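Local coordinates for cytochrome C-type biogenesis protein ccmF (Thermus thermophilus, PDB 6ZMQ) that probably acts as a membrane-bound cytochrome c heme lyase, binding heme b among its transmembrane helices during cytochrome c maturation, at residues Ala70-Leu75 / Thr105-Leu110; Ser245-Gly250 / Trp629-Gly634. All blocks are in the same frame, centred on the assembly; numbering follows the deposited sequence.

Contact 1 of 2, residues Ala70-Leu75 / Thr105-Leu110; sequences AAFLAL and TPWAAL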
loop_
_atom_site.group_PDB
_atom_site.type_symbol
_atom_site.label_atom_id
_atom_site.label_comp_id
_atom_site.label_asym_id
_atom_site.label_seq_id
_atom_site.Cartn_x
_atom_site.Cartn_y
_atom_site.Cartn_z
ATOM N N ALA A 70 -6.438 16.662 -19.522
ATOM C CA ALA A 70 -7.485 17.650 -19.767
ATOM C C ALA A 70 -8.719 17.379 -18.912
ATOM O O ALA A 70 -9.330 18.309 -18.379
ATOM C CB ALA A 70 -7.844 17.662 -21.254
ATOM N N ALA A 71 -9.070 16.106 -18.732
ATOM C CA ALA A 71 -10.230 15.766 -17.903
ATOM C C ALA A 71 -9.969 16.006 -16.413
ATOM O O ALA A 71 -10.845 16.515 -15.693
ATOM C CB ALA A 71 -10.637 14.321 -18.159
ATOM N N PHE A 72 -8.771 15.644 -15.933
ATOM C CA PHE A 72 -8.420 15.902 -14.530
ATOM C C PHE A 72 -8.329 17.391 -14.230
ATOM O O PHE A 72 -8.783 17.852 -13.173
ATOM C CB PHE A 72 -7.098 15.233 -14.185
ATOM C CG PHE A 72 -6.713 15.325 -12.729
ATOM C CD1 PHE A 72 -7.245 14.443 -11.799
ATOM C CD2 PHE A 72 -5.789 16.278 -12.293
ATOM C CE1 PHE A 72 -6.881 14.519 -10.461
ATOM C CE2 PHE A 72 -5.428 16.364 -10.959
ATOM C CZ PHE A 72 -5.972 15.482 -10.043
ATOM N N LEU A 73 -7.706 18.152 -15.128
ATOM C CA LEU A 73 -7.613 19.588 -14.918
ATOM C C LEU A 73 -8.962 20.273 -15.110
ATOM O O LEU A 73 -9.180 21.344 -14.545
ATOM C CB LEU A 73 -6.542 20.178 -15.837
ATOM C CG LEU A 73 -5.063 19.964 -15.462
ATOM C CD1 LEU A 73 -4.208 21.085 -16.033
ATOM C CD2 LEU A 73 -4.835 19.836 -13.952
ATOM N N ALA A 74 -9.882 19.661 -15.867
ATOM C CA ALA A 74 -11.268 20.129 -15.892
ATOM C C ALA A 74 -11.948 19.928 -14.545
ATOM O O ALA A 74 -12.709 20.797 -14.098
ATOM C CB ALA A 74 -12.049 19.403 -16.984
ATOM N N LEU A 75 -11.690 18.790 -13.886
ATOM C CA LEU A 75 -12.264 18.580 -12.556
ATOM C C LEU A 75 -11.660 19.525 -11.515
ATOM O O LEU A 75 -12.377 20.038 -10.646
ATOM C CB LEU A 75 -12.096 17.123 -12.128
ATOM C CG LEU A 75 -13.113 16.570 -11.116
ATOM C CD1 LEU A 75 -14.549 17.058 -11.407
ATOM C CD2 LEU A 75 -13.057 15.055 -11.109
ATOM N N THR A 105 -9.914 16.944 -3.390
ATOM C CA THR A 105 -11.265 16.560 -3.812
ATOM C C THR A 105 -11.351 15.899 -5.207
ATOM O O THR A 105 -12.196 15.002 -5.355
ATOM C CB THR A 105 -12.183 17.790 -3.725
ATOM O OG1 THR A 105 -12.061 18.357 -2.421
ATOM C CG2 THR A 105 -13.653 17.422 -3.846
ATOM N N PRO A 106 -10.529 16.207 -6.237
ATOM C CA PRO A 106 -10.626 15.426 -7.494
ATOM C C PRO A 106 -10.268 13.938 -7.424
ATOM O O PRO A 106 -10.240 13.306 -8.479
ATOM C CB PRO A 106 -9.648 16.146 -8.434
ATOM C CG PRO A 106 -9.704 17.482 -8.013
ATOM C CD PRO A 106 -9.713 17.413 -6.534
ATOM N N TRP A 107 -9.984 13.353 -6.251
ATOM C CA TRP A 107 -10.094 11.909 -6.086
ATOM C C TRP A 107 -10.832 11.538 -4.800
ATOM O O TRP A 107 -10.572 10.468 -4.239
ATOM C CB TRP A 107 -8.702 11.244 -6.165
ATOM C CG TRP A 107 -7.693 11.647 -5.134
ATOM C CD1 TRP A 107 -7.512 11.094 -3.899
ATOM C CD2 TRP A 107 -6.704 12.681 -5.255
ATOM N NE1 TRP A 107 -6.479 11.720 -3.243
ATOM C CE2 TRP A 107 -5.971 12.702 -4.053
ATOM C CE3 TRP A 107 -6.374 13.598 -6.258
ATOM C CZ2 TRP A 107 -4.929 13.601 -3.833
ATOM C CZ3 TRP A 107 -5.336 14.493 -6.036
ATOM C CH2 TRP A 107 -4.631 14.483 -4.834
ATOM N N ALA A 108 -11.766 12.383 -4.340
ATOM C CA ALA A 108 -12.433 12.166 -3.053
ATOM C C ALA A 108 -13.397 10.982 -3.100
ATOM O O ALA A 108 -13.237 10.007 -2.354
ATOM C CB ALA A 108 -13.169 13.434 -2.613
ATOM N N ALA A 109 -14.422 11.053 -3.945
ATOM C CA ALA A 109 -15.295 9.907 -4.140
ATOM C C ALA A 109 -14.875 9.153 -5.403
ATOM O O ALA A 109 -13.747 9.283 -5.876
ATOM C CB ALA A 109 -16.760 10.331 -4.172
ATOM N N LEU A 110 -15.798 8.345 -5.944
ATOM C CA LEU A 110 -15.440 7.248 -6.845
ATOM C C LEU A 110 -14.989 7.744 -8.223
ATOM O O LEU A 110 -13.927 7.342 -8.717
ATOM C CB LEU A 110 -16.624 6.272 -6.944
ATOM C CG LEU A 110 -16.619 4.923 -7.687
ATOM C CD1 LEU A 110 -17.673 4.029 -7.053
ATOM C CD2 LEU A 110 -16.880 5.002 -9.190
#

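Contact 2 of 2, residues Ser245-Gly250 / Trp629-Gly634; sequences SYEVLG and WMWVAG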
loop_
_atom_site.group_PDB
_atom_site.type_symbol
_atom_site.label_atom_id
_atom_site.label_comp_id
_atom_site.label_asym_id
_atom_site.label_seq_id
_atom_site.Cartn_x
_atom_site.Cartn_y
_atom_site.Cartn_z
ATOM N N SER A 245 -4.489 4.736 10.964
ATOM C CA SER A 245 -5.507 4.024 11.727
ATOM C C SER A 245 -5.188 4.021 13.219
ATOM O O SER A 245 -6.098 4.029 14.057
ATOM C CB SER A 245 -5.647 2.596 11.191
ATOM O OG SER A 245 -6.318 1.757 12.110
ATOM N N TYR A 246 -3.899 4.009 13.579
ATOM C CA TYR A 246 -3.572 4.093 15.001
ATOM C C TYR A 246 -3.750 5.518 15.531
ATOM O O TYR A 246 -4.543 5.746 16.452
ATOM C CB TYR A 246 -2.145 3.616 15.266
ATOM C CG TYR A 246 -1.832 3.353 16.732
ATOM C CD1 TYR A 246 -2.322 2.232 17.388
ATOM C CD2 TYR A 246 -1.095 4.263 17.471
ATOM C CE1 TYR A 246 -2.028 1.996 18.733
ATOM C CE2 TYR A 246 -0.797 4.039 18.802
ATOM C CZ TYR A 246 -1.260 2.908 19.430
ATOM O OH TYR A 246 -0.962 2.714 20.759
ATOM N N GLU A 247 -3.047 6.501 14.949
ATOM C CA GLU A 247 -2.935 7.805 15.591
ATOM C C GLU A 247 -4.021 8.799 15.170
ATOM O O GLU A 247 -4.408 9.644 15.984
ATOM C CB GLU A 247 -1.537 8.415 15.322
ATOM C CG GLU A 247 -1.212 9.697 16.137
ATOM C CD GLU A 247 0.259 10.060 16.203
ATOM O OE1 GLU A 247 1.053 9.315 16.812
ATOM O OE2 GLU A 247 0.601 11.155 15.712
ATOM N N VAL A 248 -4.560 8.748 13.955
ATOM C CA VAL A 248 -5.500 9.786 13.551
ATOM C C VAL A 248 -6.937 9.295 13.423
ATOM O O VAL A 248 -7.854 9.991 13.895
ATOM C CB VAL A 248 -5.059 10.479 12.244
ATOM C CG1 VAL A 248 -5.800 11.788 12.078
ATOM C CG2 VAL A 248 -3.559 10.724 12.222
ATOM N N LEU A 249 -7.193 8.109 12.864
ATOM C CA LEU A 249 -8.547 7.578 12.931
ATOM C C LEU A 249 -8.857 7.076 14.329
ATOM O O LEU A 249 -10.021 7.109 14.741
ATOM C CB LEU A 249 -8.745 6.460 11.892
ATOM C CG LEU A 249 -10.136 5.905 11.531
ATOM C CD1 LEU A 249 -10.571 4.744 12.427
ATOM C CD2 LEU A 249 -11.206 7.003 11.524
ATOM N N GLY A 250 -7.824 6.674 15.065
ATOM C CA GLY A 250 -7.845 6.559 16.507
ATOM C C GLY A 250 -8.808 5.563 17.110
ATOM O O GLY A 250 -9.469 5.866 18.106
ATOM N N TRP A 629 8.751 2.586 17.891
ATOM C CA TRP A 629 9.870 1.956 17.202
ATOM C C TRP A 629 9.423 1.228 15.948
ATOM O O TRP A 629 10.218 1.063 15.018
ATOM C CB TRP A 629 10.584 1.007 18.161
ATOM C CG TRP A 629 11.270 1.746 19.269
ATOM C CD1 TRP A 629 10.745 2.074 20.486
ATOM C CD2 TRP A 629 12.599 2.270 19.251
ATOM N NE1 TRP A 629 11.675 2.761 21.231
ATOM C CE2 TRP A 629 12.822 2.892 20.493
ATOM C CE3 TRP A 629 13.631 2.252 18.312
ATOM C CZ2 TRP A 629 14.033 3.499 20.810
ATOM C CZ3 TRP A 629 14.822 2.869 18.624
ATOM C CH2 TRP A 629 15.019 3.478 19.861
ATOM N N MET A 630 8.151 0.839 15.898
ATOM C CA MET A 630 7.524 0.334 14.684
ATOM C C MET A 630 7.532 1.391 13.578
ATOM O O MET A 630 7.809 1.088 12.408
ATOM C CB MET A 630 6.106 -0.109 15.046
ATOM C CG MET A 630 5.303 -0.816 14.003
ATOM S SD MET A 630 3.649 -0.917 14.710
ATOM C CE MET A 630 3.978 -2.009 16.111
ATOM N N TRP A 631 7.319 2.657 13.938
ATOM C CA TRP A 631 7.347 3.715 12.930
ATOM C C TRP A 631 8.757 4.208 12.645
ATOM O O TRP A 631 9.014 4.743 11.560
ATOM C CB TRP A 631 6.441 4.856 13.348
ATOM C CG TRP A 631 5.064 4.373 13.295
ATOM C CD1 TRP A 631 4.567 3.417 12.455
ATOM C CD2 TRP A 631 4.014 4.712 14.182
ATOM N NE1 TRP A 631 3.244 3.178 12.736
ATOM C CE2 TRP A 631 2.882 3.963 13.796
ATOM C CE3 TRP A 631 3.903 5.600 15.249
ATOM C CZ2 TRP A 631 1.670 4.077 14.440
ATOM C CZ3 TRP A 631 2.700 5.706 15.879
ATOM C CH2 TRP A 631 1.601 4.958 15.474
ATOM N N VAL A 632 9.684 4.069 13.601
ATOM C CA VAL A 632 11.074 4.368 13.247
ATOM C C VAL A 632 11.598 3.287 12.301
ATOM O O VAL A 632 12.410 3.573 11.414
ATOM C CB VAL A 632 11.976 4.574 14.493
ATOM C CG1 VAL A 632 12.237 3.304 15.298
ATOM C CG2 VAL A 632 13.274 5.259 14.113
ATOM N N ALA A 633 11.054 2.064 12.396
ATOM C CA ALA A 633 11.330 1.025 11.413
ATOM C C ALA A 633 10.694 1.345 10.064
ATOM O O ALA A 633 11.277 1.055 9.014
ATOM C CB ALA A 633 10.828 -0.315 11.934
ATOM N N GLY A 634 9.474 1.892 10.071
ATOM C CA GLY A 634 8.874 2.375 8.825
ATOM C C GLY A 634 9.687 3.461 8.141
ATOM O O GLY A 634 9.867 3.453 6.914
#

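Contact 1 of 2, residues Ala70-Leu75 / Thr105-Leu110
Leu75 and Pro106 bring the two backbones closest together, their CA atoms 6.2 Å apart, one on helix 61-81 and the other in the loop between helix 99-104 and helix 110-129. Phe72 contributes the far end of its ring: CE1 lies 3.8 Å from Pro106 CB. The ring reaches this far because its CG stands anti to the backbone N (chi1 -174°). One atom further round, Phe72 CZ meets Trp107 CZ3 at 4.2 Å, each atom lying near the plane of the other ring, so these two aromatics meet at their edges. This loop lies within a predicted membrane span: Ala108 N bonds to Thr105 O at 2.8 Å to close a turn, and Ala109 is the N-cap of helix 110-129. Proline and indole face helix 61-81 from this loop. Leu75 approaches the same proline carbon, its branch point CG 4.4 Å from Pro106 CB. With an alanine in place of Phe72, Pro106 CB and the outer edge of Trp107 would probably lose their shared aromatic neighbour, leaving a gap beside them. Leu116 of helix 110-129 touches both aromatic side chains, whereas the indole's polar edge turns elsewhere, NE1 hydrogen-bonding to Ala187 O.

Contact 2 of 2, residues Ser245-Gly250 / Trp629-Gly634
Tyr246 and Glu247, in the last turn of helix 224-247, meet Trp631 in the opening turns of the C-terminal helix 627-644, an interhelical contact in which one indole spans the gap between two helices. The backbones are well separated: the nearest CA pair, Tyr246 and Trp631, is 11.1 Å apart, so side chains make the whole connection. Tyr246, Glu247 and Trp631 all start out toward the opposite segment. Trp631 carries its CG anti to the carbonyl carbon (chi1 -68°), and the outer rim of its six-membered ring reaches the near edge of the phenol ring and its CB. Trp631 CH2 lies 3.4 Å from Tyr246 CD2, and the tyrosine atom sits near the indole plane. The tyrosine ring and the six-membered ring of Trp631 form an oblique pair, inclined at 66° with centroids 5.7 Å apart.

Other aromatics complete the setting, since Trp243 and Phe604 each form an edge-to-face pair with the same indole. Phe604 belongs to strand 603-608, which places the contact where the membrane helices meet the beta-stranded region. Tyr246 points its polar end the same way: its OH is hydrogen-bonded to Thr624 OG1, a bond likely to limit swinging of the phenol ring against the indole.

Glu247 crosses the indole at a slant and touches it more distantly, OE1 being 4.1 Å from Trp631 CZ3 and the carboxylate turned 81° from the indole plane. Because Glu247 also touches a neighbouring molecule in the crystal, its placement may partly reflect lattice packing. Nearer the backbone, Tyr246 CB meets the indole edge in its plane, 3.9 Å from Trp631 CZ2.

In the fold
From the N terminus, the chain passes through helix 61-81 and, after 29 intervening residues, contact 1 closes a short loop that includes helices 87-92 and 99-104. Only later does contact 2 open, at the end of helix 224-247. Its loop spans 378 residues and closes on the C-terminal helix 627-644, taking in both axial heme ligands, His276 and His510, and the beta-stranded region. The two loops therefore lie in series and neither nest nor cross. The centres of contact 1 and contact 2 are about 29 Å apart, and their nearest atoms about 14 Å. Contact 1 ties helix 61-81 to the loop that precedes helix 110-129; contact 2 brings the cytochrome c assembly region together with the CcmF C-terminal region.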